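Local structure of shikimate dehydrogenase (NADP(+)) (Peptoclostridium difficile, 5DZS) at residues Lys40-Ile43 against Ser44-Asp47; Gly104-Ser107 against Met108-Ala112; Leu134-Phe137 against Ile138-Ile142. The protein probably catalyses the reversible NADPH-linked reduction of 3-dehydroshikimate to shikimate, a step on the route to chorismate and the aromatic amino acids. All coordinates share one frame; numbering follows the deposited sequence. Where two conformers were deposited one is given.

Contact 1. Residues Lys40-Ile43 against Ser44-Asp47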
loop_
_atom_site.group_PDB
_atom_site.type_symbol
_atom_site.label_atom_id
_atom_site.label_comp_id
_atom_site.label_asym_id
_atom_site.label_seq_id
_atom_site.Cartn_x
_atom_site.Cartn_y
_atom_site.Cartn_z
ATOM N N LYS B 40 6.464 24.449 -17.092
ATOM C CA LYS B 40 5.138 24.069 -17.552
ATOM C C LYS B 40 5.126 23.505 -18.980
ATOM O O LYS B 40 4.341 22.605 -19.284
ATOM C CB LYS B 40 4.211 25.282 -17.516
ATOM C CG LYS B 40 3.853 25.755 -16.127
ATOM C CD LYS B 40 2.867 26.922 -16.229
ATOM C CE LYS B 40 2.166 27.188 -14.907
ATOM N NZ LYS B 40 3.101 27.562 -13.814
ATOM N N GLU B 41 6.013 24.021 -19.831
ATOM C CA GLU B 41 6.089 23.579 -21.222
ATOM C C GLU B 41 6.757 22.212 -21.409
ATOM O O GLU B 41 6.704 21.628 -22.500
ATOM C CB GLU B 41 6.783 24.637 -22.099
ATOM C CG GLU B 41 8.150 25.127 -21.630
ATOM C CD GLU B 41 8.110 26.334 -20.682
ATOM O OE1 GLU B 41 7.105 26.566 -19.971
ATOM O OE2 GLU B 41 9.122 27.076 -20.660
ATOM N N ASP B 42 7.405 21.725 -20.352
ATOM C CA ASP B 42 8.074 20.426 -20.367
ATOM C C ASP B 42 7.410 19.314 -19.577
ATOM O O ASP B 42 7.878 18.170 -19.601
ATOM C CB ASP B 42 9.506 20.587 -19.825
ATOM C CG ASP B 42 10.447 21.259 -20.797
ATOM O OD1 ASP B 42 10.115 21.414 -22.003
ATOM O OD2 ASP B 42 11.570 21.642 -20.363
ATOM N N ILE B 43 6.338 19.606 -18.847
ATOM C CA ILE B 43 5.769 18.568 -17.989
ATOM C C ILE B 43 5.259 17.332 -18.756
ATOM O O ILE B 43 5.289 16.201 -18.199
ATOM C CB ILE B 43 4.724 19.166 -17.007
ATOM C CG1 ILE B 43 4.436 18.223 -15.821
ATOM C CG2 ILE B 43 3.463 19.557 -17.737
ATOM C CD1 ILE B 43 5.574 18.091 -14.830
ATOM N N SER B 44 4.860 17.497 -20.015
ATOM C CA SER B 44 4.421 16.359 -20.814
ATOM C C SER B 44 5.551 15.379 -21.106
ATOM O O SER B 44 5.294 14.248 -21.509
ATOM C CB SER B 44 3.843 16.832 -22.151
ATOM O OG SER B 44 4.861 17.395 -22.952
ATOM N N LYS B 45 6.799 15.788 -20.849
ATOM C CA LYS B 45 7.949 14.919 -21.108
ATOM C C LYS B 45 8.360 14.093 -19.880
ATOM O O LYS B 45 9.173 13.165 -19.994
ATOM C CB LYS B 45 9.163 15.764 -21.550
ATOM C CG LYS B 45 8.906 16.703 -22.726
ATOM C CD LYS B 45 10.031 17.682 -22.974
ATOM C CE LYS B 45 9.574 18.763 -23.947
ATOM N NZ LYS B 45 10.617 19.794 -24.176
ATOM N N LEU B 46 7.784 14.380 -18.720
ATOM C CA LEU B 46 8.211 13.725 -17.491
ATOM C C LEU B 46 8.020 12.219 -17.515
ATOM O O LEU B 46 8.909 11.461 -17.129
ATOM C CB LEU B 46 7.515 14.302 -16.239
ATOM C CG LEU B 46 7.775 13.645 -14.898
ATOM C CD1 LEU B 46 9.199 13.971 -14.451
ATOM C CD2 LEU B 46 6.816 14.111 -13.820
ATOM N N ASP B 47 6.844 11.747 -17.933
ATOM C CA ASP B 47 6.597 10.317 -17.837
ATOM C C ASP B 47 7.597 9.481 -18.647
ATOM O O ASP B 47 8.088 8.456 -18.172
ATOM C CB ASP B 47 5.113 9.940 -18.170
ATOM C CG ASP B 47 4.783 10.023 -19.619
ATOM O OD1 ASP B 47 4.511 11.126 -20.118
ATOM O OD2 ASP B 47 4.719 8.951 -20.257
HETATM O O HOH W 1 4.131 20.058 -21.312
HETATM O O HOH W 2 4.569 13.455 -18.323
#
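Asp42 and Lys45 meet twice, through the backbone and through their charged ends, in overlapping turns that lead from strand 31-37 into helix 46-53 of the substrate-binding domain. Two successive i to i+3 bonds define the turns. Lys45 N donates to Asp42 O at 2.9 Å, and Leu46 N to Ile43 O at 3.1 Å, with an N-H...O angle of 165°.

The packed side belongs to Ile43 and Leu46, both buried. Ile43 CD1 and Leu46 CD2 are 4.3 Å apart, an apolar touch; both side chains also rest on Val7 of strand 2-8, and Ile43 touches Tyr64 and Arg67 as well.

The solvent side is polar and looser: Ser44 and Lys45 are exposed and Asp42 partly so. Lys45, extended beyond CG, carries its CB and CG past Asp42 O and brings NZ to 2.8 Å from Asp42 OD1, a salt bridge. NZ approaches OD1 from above the carboxylate plane, 50° out of it. One water accepts from Ser44 N at 3.0 Å and donates to Lys40 O, filling in where no direct i to i+4 bond forms. A second water plays the same part between Ile43 and Asp47: it donates to Ile43 O at 2.8 Å and to Asp47 OD1, and accepts from Asp47 N at 2.9 Å.

Contact 2. Residues Gly104-Ser107 against Met108-Ala112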
loop_
_atom_site.group_PDB
_atom_site.type_symbol
_atom_site.label_atom_id
_atom_site.label_comp_id
_atom_site.label_asym_id
_atom_site.label_seq_id
_atom_site.Cartn_x
_atom_site.Cartn_y
_atom_site.Cartn_z
ATOM N N GLY B 104 -1.832 12.755 5.358
ATOM C CA GLY B 104 -0.980 13.689 6.083
ATOM C C GLY B 104 -1.789 14.664 6.919
ATOM O O GLY B 104 -1.366 15.019 8.031
ATOM N N LEU B 105 -2.928 15.124 6.389
ATOM C CA LEU B 105 -3.800 16.036 7.132
ATOM C C LEU B 105 -4.346 15.318 8.375
ATOM O O LEU B 105 -4.299 15.857 9.484
ATOM C CB LEU B 105 -4.968 16.525 6.268
ATOM C CG LEU B 105 -4.644 17.495 5.127
ATOM C CD1 LEU B 105 -5.733 17.466 4.061
ATOM C CD2 LEU B 105 -4.440 18.901 5.670
ATOM N N ASP B 106 -4.830 14.091 8.175
ATOM C CA ASP B 106 -5.382 13.308 9.275
ATOM C C ASP B 106 -4.337 13.191 10.381
ATOM O O ASP B 106 -4.619 13.406 11.552
ATOM C CB ASP B 106 -5.798 11.924 8.804
ATOM C CG ASP B 106 -6.315 11.061 9.928
ATOM O OD1 ASP B 106 -7.356 11.404 10.508
ATOM O OD2 ASP B 106 -5.688 10.031 10.223
ATOM N N SER B 107 -3.124 12.847 9.982
ATOM C CA SER B 107 -1.994 12.710 10.889
ATOM C C SER B 107 -1.708 13.987 11.704
ATOM O O SER B 107 -1.576 13.935 12.948
ATOM C CB SER B 107 -0.761 12.346 10.064
ATOM O OG SER B 107 0.366 12.168 10.883
ATOM N N MET B 108 -1.623 15.112 10.986
ATOM C CA MET B 108 -1.362 16.455 11.544
ATOM C C MET B 108 -2.442 16.884 12.545
ATOM O O MET B 108 -2.142 17.452 13.595
ATOM C CB MET B 108 -1.293 17.473 10.392
ATOM C CG MET B 108 -1.204 18.943 10.804
ATOM S SD MET B 108 -1.305 20.119 9.414
ATOM C CE MET B 108 -2.980 19.836 8.852
ATOM N N PHE B 109 -3.698 16.631 12.195
ATOM C CA PHE B 109 -4.842 16.984 13.060
ATOM C C PHE B 109 -4.845 16.165 14.343
ATOM O O PHE B 109 -5.111 16.698 15.419
ATOM C CB PHE B 109 -6.175 16.839 12.326
ATOM C CG PHE B 109 -6.545 18.040 11.505
ATOM C CD1 PHE B 109 -6.005 18.232 10.251
ATOM C CD2 PHE B 109 -7.445 18.974 11.987
ATOM C CE1 PHE B 109 -6.353 19.327 9.484
ATOM C CE2 PHE B 109 -7.791 20.087 11.229
ATOM C CZ PHE B 109 -7.250 20.256 9.974
ATOM N N LYS B 110 -4.535 14.878 14.239
ATOM C CA LYS B 110 -4.461 14.026 15.423
ATOM C C LYS B 110 -3.326 14.463 16.327
ATOM O O LYS B 110 -3.482 14.535 17.535
ATOM C CB LYS B 110 -4.255 12.560 15.038
ATOM C CG LYS B 110 -5.468 11.909 14.408
ATOM C CD LYS B 110 -5.117 10.533 13.882
ATOM C CE LYS B 110 -6.332 9.830 13.307
ATOM N NZ LYS B 110 -5.928 8.657 12.490
ATOM N N MET B 111 -2.182 14.770 15.738
ATOM C CA MET B 111 -1.018 15.174 16.516
ATOM C C MET B 111 -1.299 16.481 17.266
ATOM O O MET B 111 -0.932 16.621 18.436
ATOM C CB MET B 111 0.205 15.284 15.593
ATOM C CG MET B 111 1.483 15.795 16.237
ATOM S SD MET B 111 1.487 17.577 16.514
ATOM C CE MET B 111 1.329 18.211 14.835
ATOM N N ALA B 112 -1.973 17.413 16.593
ATOM C CA ALA B 112 -2.306 18.710 17.171
ATOM C C ALA B 112 -3.572 18.660 18.045
ATOM O O ALA B 112 -3.983 19.683 18.591
ATOM C CB ALA B 112 -2.477 19.732 16.058
#
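Asp106 and Lys110 form the charged pair of this helical turn. Asp106 OD2 receives Lys110 NZ on its syn lone pair at 2.7 Å, a salt bridge. The long chain of Lys110, extended beyond CG, passes Asp106 O on its way, with CG 3.3 Å from that carbonyl oxygen. Asp106 has its CG anti to the backbone N (chi1 177°), which turns the carboxylate toward the following turn.

Backbone bonds follow the regular i to i+4 pattern. Met108 N binds Gly104 O, Lys110 N binds Asp106 O and Met111 N binds Ser107 O, while Phe109 N reaches Leu105 O at 2.9 Å. The segment belongs to helix 101-111, which runs between strand 94-98, the last of the mixed sheet in chain order, and strand 120-124, the first of the parallel, Rossmann-type sheet.

Apolar contacts lie on the buried face. Leu105 CD2 is 4.3 Å from Phe109 CE1. Leu105 and Met108 run side by side and both touch Leu209; the 3.6 Å between Leu105 CD2 and Met108 CE is tentative, since the methionine has two conformers.

A ring edge meets a carbonyl as well: Leu105 O lies in the plane of the Phe109 ring, 3.0 Å from Phe109 CD1.

Contact 3. Residues Leu134-Phe137 against Ile138-Ile142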
loop_
_atom_site.group_PDB
_atom_site.type_symbol
_atom_site.label_atom_id
_atom_site.label_comp_id
_atom_site.label_asym_id
_atom_site.label_seq_id
_atom_site.Cartn_x
_atom_site.Cartn_y
_atom_site.Cartn_z
ATOM N N LEU B 134 -10.727 19.522 1.861
ATOM C CA LEU B 134 -12.173 19.481 1.748
ATOM C C LEU B 134 -12.657 18.052 2.028
ATOM O O LEU B 134 -13.573 17.848 2.809
ATOM C CB LEU B 134 -12.615 19.948 0.351
ATOM C CG LEU B 134 -14.100 19.845 -0.025
ATOM C CD1 LEU B 134 -14.441 20.851 -1.125
ATOM C CD2 LEU B 134 -14.506 18.425 -0.427
ATOM N N THR B 135 -12.014 17.081 1.387
ATOM C CA THR B 135 -12.372 15.667 1.538
ATOM C C THR B 135 -12.236 15.232 3.006
ATOM O O THR B 135 -13.143 14.597 3.566
ATOM C CB THR B 135 -11.500 14.784 0.613
ATOM O OG1 THR B 135 -11.598 15.252 -0.742
ATOM C CG2 THR B 135 -11.936 13.325 0.662
ATOM N N TYR B 136 -11.114 15.589 3.623
ATOM C CA TYR B 136 -10.873 15.252 5.023
ATOM C C TYR B 136 -11.898 15.891 5.954
ATOM O O TYR B 136 -12.489 15.202 6.796
ATOM C CB TYR B 136 -9.455 15.661 5.442
ATOM C CG TYR B 136 -9.233 15.534 6.922
ATOM C CD1 TYR B 136 -9.005 14.300 7.501
ATOM C CD2 TYR B 136 -9.276 16.648 7.744
ATOM C CE1 TYR B 136 -8.814 14.180 8.865
ATOM C CE2 TYR B 136 -9.096 16.543 9.111
ATOM C CZ TYR B 136 -8.862 15.311 9.667
ATOM O OH TYR B 136 -8.684 15.218 11.041
ATOM N N PHE B 137 -12.101 17.202 5.825
ATOM C CA PHE B 137 -13.065 17.903 6.684
ATOM C C PHE B 137 -14.489 17.310 6.597
ATOM O O PHE B 137 -15.149 17.125 7.621
ATOM C CB PHE B 137 -13.131 19.411 6.368
ATOM C CG PHE B 137 -11.974 20.233 6.900
ATOM C CD1 PHE B 137 -11.550 20.129 8.216
ATOM C CD2 PHE B 137 -11.400 21.220 6.110
ATOM C CE1 PHE B 137 -10.520 20.931 8.700
ATOM C CE2 PHE B 137 -10.377 22.027 6.587
ATOM C CZ PHE B 137 -9.932 21.885 7.877
ATOM N N ILE B 138 -14.959 17.033 5.381
ATOM C CA ILE B 138 -16.305 16.475 5.168
ATOM C C ILE B 138 -16.448 15.086 5.784
ATOM O O ILE B 138 -17.470 14.774 6.398
ATOM C CB ILE B 138 -16.660 16.367 3.668
ATOM C CG1 ILE B 138 -16.667 17.749 2.994
ATOM C CG2 ILE B 138 -18.012 15.687 3.484
ATOM C CD1 ILE B 138 -17.800 18.661 3.411
ATOM N N ASP B 139 -15.437 14.248 5.594
ATOM C CA ASP B 139 -15.454 12.907 6.165
ATOM C C ASP B 139 -15.420 12.952 7.687
ATOM O O ASP B 139 -15.956 12.062 8.348
ATOM C CB ASP B 139 -14.256 12.094 5.676
ATOM C CG ASP B 139 -14.340 11.730 4.204
ATOM O OD1 ASP B 139 -15.407 11.913 3.563
ATOM O OD2 ASP B 139 -13.325 11.234 3.684
ATOM N N SER B 140 -14.791 13.986 8.243
ATOM C CA SER B 140 -14.646 14.110 9.697
ATOM C C SER B 140 -15.817 14.797 10.402
ATOM O O SER B 140 -15.727 15.100 11.590
ATOM C CB SER B 140 -13.344 14.833 10.037
ATOM O OG SER B 140 -12.226 14.123 9.543
ATOM N N GLY B 141 -16.902 15.055 9.680
ATOM C CA GLY B 141 -18.106 15.635 10.295
ATOM C C GLY B 141 -18.089 17.134 10.533
ATOM O O GLY B 141 -18.664 17.620 11.512
ATOM N N ILE B 142 -17.422 17.868 9.645
ATOM C CA ILE B 142 -17.397 19.317 9.723
ATOM C C ILE B 142 -18.847 19.781 9.552
ATOM O O ILE B 142 -19.589 19.231 8.729
ATOM C CB ILE B 142 -16.481 19.921 8.617
ATOM C CG1 ILE B 142 -16.215 21.412 8.843
ATOM C CG2 ILE B 142 -17.062 19.677 7.228
ATOM C CD1 ILE B 142 -15.231 21.696 9.954
#
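Ile138 lies alongside Leu134, its N bonded to Leu134 O and its CG1 4.1 Å from Leu134 CD2; both side chains pack on Leu145 of strand 144-149. Asp139 continues the helical pattern, Asp139 N meeting Thr135 O at 3.1 Å. Its carboxylate points the same way as the Thr135 side chain but is held from elsewhere: OD2 is hydrogen-bonded to Tyr102 OH and forms a salt bridge with Arg81. Ser140 is the first residue to leave helical geometry. Its OG lies anti to the carbonyl carbon (chi1 -60°), and from there it reaches back to Tyr136 O at 3.0 Å while sitting 3.4 Å above one face of the Tyr136 ring, toward the rim. Gly141 is the C-prime residue of a Schellman motif closing the helix of this beta-alpha-beta unit. Its N makes a weak bond to Ile138 O, and Ile142 N returns to Phe137 O at 3.1 Å. Ile142 CG2 comes to 4.0 Å from Phe137 CB, the motif's own apolar contact between C-double-prime and C3. The turn at Gly141, whose positive phi (80°) favours glycine, thus supplies donors where the helix no longer does: Tyr136 O takes Ser140 N and OG, and Phe137 O takes Ile142 N and, weakly, Ser140 N.

Contacts 2 and 3 are neighbours, with centres 13 Å apart, and their helices pack directly: Phe109 CB lies 3.3 Å from Tyr136 OH, and Phe109 CZ 3.6 Å from Phe137 CE1. The Phe109 and Tyr136 rings meet at about 40°. Contact 1 stands apart, its nearest atoms about 21 Å from contact 2 and about 22 Å from contact 3. They also differ in distance from the predicted site, measured side chain to side chain. Leu105 is about 4 Å from Leu209, a probable NADP(+) contact; Phe137 is about 8 Å from Leu209, and Tyr136 about 8 Å from Asp101, a predicted shikimate residue. Ile43 is about 10 Å from Thr61, one of the predicted shikimate-binding residues, and from Lys65, the predicted proton acceptor.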